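PDB 3RZA: tripeptidase from Staphylococcus aureus subsp. aureus, which probably hydrolyses short peptides, releasing residues from tripeptides at a two-metal site of the M20 metallopeptidase type. Local coordinates for residues Gly116-Asp130 and Val360-Ile374. Sequence-based numbering, arbitrary orientation. Where two conformers were deposited one is given.
With CA (calcium ion), chain D; ZN (zinc ion), chain C.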
loop_
_atom_site.group_PDB
_atom_site.type_symbol
_atom_site.label_atom_id
_atom_site.label_comp_id
_atom_site.label_asym_id
_atom_site.label_seq_id
_atom_site.Cartn_x
_atom_site.Cartn_y
_atom_site.Cartn_z
ATOM N N GLY A 116 -9.123 37.619 -17.832
ATOM C CA GLY A 116 -9.774 36.928 -18.971
ATOM C C GLY A 116 -9.942 35.417 -18.787
ATOM O O GLY A 116 -10.117 34.697 -19.770
ATOM N N TYR A 117 -9.899 34.948 -17.527
ATOM C CA TYR A 117 -10.096 33.541 -17.175
ATOM C C TYR A 117 -11.267 33.381 -16.178
ATOM O O TYR A 117 -11.491 34.261 -15.334
ATOM C CB TYR A 117 -8.820 32.999 -16.559
ATOM C CG TYR A 117 -7.704 32.830 -17.546
ATOM C CD1 TYR A 117 -7.577 31.655 -18.287
ATOM C CD2 TYR A 117 -6.765 33.844 -17.746
ATOM C CE1 TYR A 117 -6.536 31.492 -19.200
ATOM C CE2 TYR A 117 -5.729 33.698 -18.658
ATOM C CZ TYR A 117 -5.625 32.516 -19.385
ATOM O OH TYR A 117 -4.609 32.364 -20.277
ATOM N N ILE A 118 -11.995 32.258 -16.305
ATOM C CA ILE A 118 -12.969 31.797 -15.321
ATOM C C ILE A 118 -12.271 30.739 -14.471
ATOM O O ILE A 118 -11.668 29.821 -15.015
ATOM C CB ILE A 118 -14.247 31.183 -15.976
ATOM C CG1 ILE A 118 -14.859 32.127 -17.036
ATOM C CG2 ILE A 118 -15.324 30.847 -14.887
ATOM C CD1 ILE A 118 -15.238 31.421 -18.345
ATOM N N TYR A 119 -12.315 30.905 -13.150
ATOM C CA TYR A 119 -11.755 29.948 -12.187
ATOM C C TYR A 119 -12.859 29.404 -11.300
ATOM O O TYR A 119 -13.937 29.992 -11.196
ATOM C CB TYR A 119 -10.718 30.639 -11.275
ATOM C CG TYR A 119 -9.559 31.292 -12.001
ATOM C CD1 TYR A 119 -9.657 32.599 -12.475
ATOM C CD2 TYR A 119 -8.363 30.609 -12.194
ATOM C CE1 TYR A 119 -8.593 33.212 -13.122
ATOM C CE2 TYR A 119 -7.292 31.201 -12.861
ATOM C CZ TYR A 119 -7.413 32.499 -13.327
ATOM O OH TYR A 119 -6.359 33.081 -13.973
ATOM N N SER A 120 -12.542 28.324 -10.584
ATOM C CA SER A 120 -13.284 27.933 -9.367
ATOM C C SER A 120 -12.850 28.828 -8.196
ATOM O O SER A 120 -11.984 29.693 -8.351
ATOM C CB SER A 120 -13.017 26.451 -9.041
ATOM O OG SER A 120 -11.714 26.265 -8.498
ATOM N N ASP A 121 -13.414 28.599 -7.015
ATOM C CA ASP A 121 -12.866 29.233 -5.793
ATOM C C ASP A 121 -11.638 28.480 -5.206
ATOM O O ASP A 121 -11.182 28.837 -4.148
ATOM C CB ASP A 121 -13.970 29.516 -4.729
ATOM C CG ASP A 121 -14.494 28.253 -4.022
ATOM O OD1 ASP A 121 -14.068 27.118 -4.311
ATOM O OD2 ASP A 121 -15.368 28.416 -3.159
ATOM N N GLY A 122 -11.143 27.426 -5.877
ATOM C CA GLY A 122 -10.012 26.652 -5.381
ATOM C C GLY A 122 -10.329 25.457 -4.488
ATOM O O GLY A 122 -9.426 24.694 -4.187
ATOM N N THR A 123 -11.594 25.292 -4.073
ATOM C CA THR A 123 -12.052 24.124 -3.279
ATOM C C THR A 123 -12.613 22.974 -4.151
ATOM O O THR A 123 -12.723 21.841 -3.685
ATOM C CB THR A 123 -13.142 24.541 -2.281
ATOM O OG1 THR A 123 -14.336 24.898 -2.984
ATOM C CG2 THR A 123 -12.677 25.727 -1.443
ATOM N N THR A 124 -13.004 23.294 -5.393
ATOM C CA THR A 124 -13.509 22.325 -6.357
ATOM C C THR A 124 -12.790 22.541 -7.680
ATOM O O THR A 124 -12.066 23.518 -7.865
ATOM C CB THR A 124 -15.031 22.513 -6.596
ATOM O OG1 THR A 124 -15.253 23.692 -7.385
ATOM C CG2 THR A 124 -15.804 22.639 -5.256
ATOM N N ILE A 125 -13.053 21.643 -8.609
ATOM C CA ILE A 125 -12.771 21.850 -10.015
ATOM C C ILE A 125 -13.748 22.936 -10.558
ATOM O O ILE A 125 -14.657 23.373 -9.841
ATOM C CB ILE A 125 -12.851 20.480 -10.826
ATOM C CG1 ILE A 125 -14.279 19.897 -10.906
ATOM C CG2 ILE A 125 -11.905 19.433 -10.215
ATOM C CD1 ILE A 125 -14.526 19.123 -12.109
ATOM N N LEU A 126 -13.554 23.366 -11.800
ATOM C CA LEU A 126 -14.510 24.270 -12.477
ATOM C C LEU A 126 -15.572 23.454 -13.204
ATOM O O LEU A 126 -16.751 23.807 -13.196
ATOM C CB LEU A 126 -13.784 25.205 -13.471
ATOM C CG LEU A 126 -14.565 26.278 -14.241
ATOM C CD1 LEU A 126 -15.432 27.134 -13.310
ATOM C CD2 LEU A 126 -13.606 27.193 -15.035
ATOM N N GLY A 127 -15.162 22.373 -13.843
ATOM C CA GLY A 127 -16.024 21.679 -14.777
ATOM C C GLY A 127 -16.151 22.350 -16.140
ATOM O O GLY A 127 -17.122 22.087 -16.867
ATOM N N ALA A 128 -15.147 23.148 -16.532
ATOM C CA ALA A 128 -14.981 23.527 -17.958
ATOM C C ALA A 128 -14.893 22.292 -18.833
ATOM O O ALA A 128 -15.432 22.259 -19.936
ATOM C CB ALA A 128 -13.761 24.402 -18.147
ATOM N N ASP A 129 -14.173 21.305 -18.333
ATOM C CA ASP A 129 -14.243 19.956 -18.818
ATOM C C ASP A 129 -15.506 19.253 -18.215
ATOM O O ASP A 129 -15.462 18.799 -17.048
ATOM C CB ASP A 129 -12.984 19.230 -18.445
ATOM C CG ASP A 129 -12.953 17.829 -18.955
ATOM O OD1 ASP A 129 -13.729 17.452 -19.840
ATOM O OD2 ASP A 129 -12.110 17.061 -18.459
ATOM N N ASP A 130 -16.620 19.142 -18.949
ATOM C CA ASP A 130 -16.791 19.462 -20.383
ATOM C C ASP A 130 -17.977 20.405 -20.636
ATOM O O ASP A 130 -18.512 20.478 -21.752
ATOM C CB ASP A 130 -16.932 18.155 -21.166
ATOM C CG ASP A 130 -16.739 18.326 -22.683
ATOM O OD1 ASP A 130 -15.995 19.257 -23.081
ATOM O OD2 ASP A 130 -17.379 17.561 -23.467
ATOM N N VAL A 360 -10.887 22.274 -26.829
ATOM C CA VAL A 360 -11.775 23.124 -26.048
ATOM C C VAL A 360 -11.016 24.339 -25.429
ATOM O O VAL A 360 -11.646 25.353 -25.066
ATOM C CB VAL A 360 -12.495 22.294 -24.934
ATOM C CG1 VAL A 360 -13.439 23.170 -24.088
ATOM C CG2 VAL A 360 -13.283 21.150 -25.563
ATOM N N GLY A 361 -9.684 24.233 -25.265
ATOM C CA GLY A 361 -8.896 25.300 -24.635
ATOM C C GLY A 361 -9.017 25.402 -23.103
ATOM O O GLY A 361 -8.446 26.319 -22.500
ATOM N N TYR A 362 -9.703 24.446 -22.467
ATOM C CA TYR A 362 -9.749 24.386 -20.998
ATOM C C TYR A 362 -8.355 24.016 -20.467
ATOM O O TYR A 362 -7.519 23.459 -21.205
ATOM C CB TYR A 362 -10.868 23.461 -20.457
ATOM C CG TYR A 362 -11.057 22.083 -21.120
ATOM C CD1 TYR A 362 -9.966 21.252 -21.446
ATOM C CD2 TYR A 362 -12.331 21.580 -21.356
ATOM C CE1 TYR A 362 -10.153 19.999 -22.022
ATOM C CE2 TYR A 362 -12.513 20.300 -21.944
ATOM C CZ TYR A 362 -11.403 19.525 -22.258
ATOM O OH TYR A 362 -11.526 18.254 -22.828
ATOM N N GLU A 363 -8.076 24.398 -19.227
ATOM C CA GLU A 363 -6.716 24.285 -18.673
ATOM C C GLU A 363 -6.732 23.765 -17.244
ATOM O O GLU A 363 -7.665 24.051 -16.498
ATOM C CB GLU A 363 -6.048 25.637 -18.720
ATOM C CG GLU A 363 -5.587 26.061 -20.140
ATOM C CD GLU A 363 -4.870 27.402 -20.140
ATOM O OE1 GLU A 363 -4.984 28.128 -19.122
ATOM O OE2 GLU A 363 -4.194 27.731 -21.151
ATOM N N LYS A 364 -5.672 23.015 -16.894
ATOM C CA LYS A 364 -5.499 22.419 -15.565
ATOM C C LYS A 364 -6.732 21.607 -15.148
ATOM O O LYS A 364 -7.187 21.671 -13.983
ATOM C CB LYS A 364 -5.159 23.495 -14.528
ATOM C CG LYS A 364 -3.916 24.319 -14.869
ATOM C CD LYS A 364 -3.115 24.639 -13.595
ATOM C CE LYS A 364 -1.858 25.427 -13.901
ATOM N NZ LYS A 364 -2.221 26.807 -14.250
ATOM N N ILE A 365 -7.259 20.832 -16.104
ATOM C CA ILE A 365 -8.490 20.061 -15.883
ATOM C C ILE A 365 -8.222 18.951 -14.864
ATOM O O ILE A 365 -7.088 18.558 -14.663
ATOM C CB ILE A 365 -9.120 19.502 -17.215
ATOM C CG1 ILE A 365 -8.203 18.459 -17.914
ATOM C CG2 ILE A 365 -9.447 20.666 -18.169
ATOM C CD1 ILE A 365 -8.860 17.766 -19.136
ATOM N N HIS A 366 -9.272 18.539 -14.173
ATOM C CA HIS A 366 -9.219 17.535 -13.081
ATOM C C HIS A 366 -8.474 18.001 -11.844
ATOM O O HIS A 366 -8.040 17.169 -11.057
ATOM C CB HIS A 366 -8.608 16.197 -13.526
ATOM C CG HIS A 366 -9.272 15.569 -14.699
ATOM N ND1 HIS A 366 -8.953 14.291 -15.108
ATOM C CD2 HIS A 366 -10.254 15.992 -15.519
ATOM C CE1 HIS A 366 -9.694 13.961 -16.141
ATOM N NE2 HIS A 366 -10.501 14.972 -16.410
ATOM N N THR A 367 -8.290 19.311 -11.683
ATOM C CA THR A 367 -7.659 19.870 -10.509
ATOM C C THR A 367 -8.473 21.051 -10.061
ATOM O O THR A 367 -9.229 21.642 -10.852
ATOM C CB THR A 367 -6.180 20.335 -10.765
ATOM O OG1 THR A 367 -6.168 21.594 -11.468
ATOM C CG2 THR A 367 -5.375 19.276 -11.532
ATOM N N THR A 368 -8.276 21.438 -8.810
ATOM C CA THR A 368 -8.946 22.602 -8.253
ATOM C C THR A 368 -8.420 23.961 -8.788
ATOM O O THR A 368 -8.966 24.992 -8.442
ATOM C CB THR A 368 -8.924 22.600 -6.681
ATOM O OG1 THR A 368 -7.587 22.717 -6.209
ATOM C CG2 THR A 368 -9.550 21.324 -6.092
ATOM N N ASN A 369 -7.351 23.956 -9.592
ATOM C CA ASN A 369 -6.897 25.141 -10.364
ATOM C C ASN A 369 -7.426 25.186 -11.799
ATOM O O ASN A 369 -6.947 25.989 -12.592
ATOM C CB ASN A 369 -5.359 25.190 -10.404
ATOM C CG ASN A 369 -4.751 25.251 -9.038
ATOM O OD1 ASN A 369 -5.110 26.099 -8.231
ATOM N ND2 ASN A 369 -3.840 24.342 -8.759
ATOM N N GLU A 370 -8.410 24.342 -12.139
ATOM C CA GLU A 370 -8.969 24.334 -13.500
ATOM C C GLU A 370 -9.465 25.696 -13.857
ATOM O O GLU A 370 -10.070 26.362 -13.027
ATOM C CB GLU A 370 -10.116 23.338 -13.641
ATOM C CG GLU A 370 -10.738 23.268 -15.073
ATOM C CD GLU A 370 -11.870 22.270 -15.175
ATOM O OE1 GLU A 370 -12.243 21.677 -14.139
ATOM O OE2 GLU A 370 -12.404 22.097 -16.289
ATOM N N ARG A 371 -9.208 26.108 -15.096
ATOM C CA ARG A 371 -9.701 27.396 -15.570
ATOM C C ARG A 371 -10.082 27.360 -17.021
ATOM O O ARG A 371 -9.613 26.491 -17.770
ATOM C CB ARG A 371 -8.660 28.496 -15.324
ATOM C CG ARG A 371 -7.366 28.338 -16.132
ATOM C CD ARG A 371 -6.339 29.407 -15.787
ATOM N NE ARG A 371 -5.263 29.405 -16.793
ATOM C CZ ARG A 371 -4.282 30.310 -16.906
ATOM N NH1 ARG A 371 -4.161 31.333 -16.049
ATOM N NH2 ARG A 371 -3.403 30.181 -17.898
HETATM N N MSE A 372 -10.913 28.329 -17.421
HETATM C CA MSE A 372 -11.390 28.438 -18.811
HETATM C C MSE A 372 -11.098 29.849 -19.304
HETATM O O MSE A 372 -11.608 30.807 -18.707
HETATM C CB MSE A 372 -12.890 28.152 -18.883
HETATM C CG MSE A 372 -13.455 28.062 -20.287
HETATM SE SE MSE A 372 -12.707 26.661 -21.357
HETATM C CE MSE A 372 -13.241 27.255 -23.101
ATOM N N PRO A 373 -10.302 29.990 -20.393
ATOM C CA PRO A 373 -10.195 31.326 -20.980
ATOM C C PRO A 373 -11.495 31.742 -21.662
ATOM O O PRO A 373 -12.066 30.951 -22.416
ATOM C CB PRO A 373 -9.055 31.182 -22.005
ATOM C CG PRO A 373 -8.560 29.747 -21.877
ATOM C CD PRO A 373 -9.583 28.983 -21.205
ATOM N N ILE A 374 -11.960 32.962 -21.380
ATOM C CA ILE A 374 -13.190 33.497 -21.991
ATOM C C ILE A 374 -13.014 33.594 -23.518
ATOM O O ILE A 374 -13.917 33.243 -24.257
ATOM C CB ILE A 374 -13.600 34.903 -21.386
ATOM C CG1 ILE A 374 -14.004 34.794 -19.909
ATOM C CG2 ILE A 374 -14.760 35.544 -22.164
ATOM C CD1 ILE A 374 -13.868 36.170 -19.119
HETATM CA CA CA D . -12.025 15.040 -17.998
HETATM ZN ZN ZN C . -13.936 15.732 -20.959
HETATM O O HOH W 1 -9.748 27.060 -10.540
HETATM O O HOH W 2 -6.791 25.087 -5.917
HETATM O O HOH W 3 -12.305 14.518 -20.490
#
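Glu-370 reaches with its carboxylate to the start of helix 128-147, where main-chain amides hold both of its oxygens. OE1 accepts from Leu-126 N and, at 3.0 Å, from Gly-127 N, both approaching over the same face of the carboxylate rather than in its plane. OE2 takes Asp-129 N at 2.8 Å in a nearly straight bond (172°). The side chain gets there fully extended, CG anti to the backbone N (chi1 -179°). Gly-127 is the N-cap of helix 128-147, so this acid sits at the helix start, where the dipole would be expected to favour its anionic form.

Metal coordination joins the segments beyond that point. Asp-129 bridges the ions: OD1 binds zinc at 2.1 Å, while OD2 shares calcium with His-366 NE2, which lies 2.2 Å from the metal. Carboxylate and imidazole are nearly coplanar, and a cis peptide follows Asp-129. His-98 and Asp-186 complete the protein ligands of zinc; Glu-163 adds to calcium. Tyr-362, hydrogen-bonded to Asp-186, receives the Asp-129 CB over one ring face in a CH-pi contact.

Strands 117-119 and 371-373 run antiparallel; Ile-118 and Met-372 form a hydrogen-bonded pair, each amide donating to the other's carbonyl, and Ile-374 N bonds Gly-116 O. On the face bearing Tyr-117, the Arg-371 guanidinium lies flat on the phenol ring, planes 12° apart and CZ 3.7 Å from the ring centroid, a cation-pi stack. Arg-371 NE lies 2.7 Å from Glu-363 OE1 in a salt bridge, and Arg-371 NH2 bonds the same oxygen, fixing the guanidinium's rotation from its edge. On the other face Met-372, a selenomethionine here, packs its CB on Leu-126 CD2 and Ala-128 CB (3.9 Å from the latter).

Glu-370 is thus a second-shell residue: its bond to Asp-129 N positions the metal-bridging aspartate's backbone, consistent with a preorganised dinuclear centre.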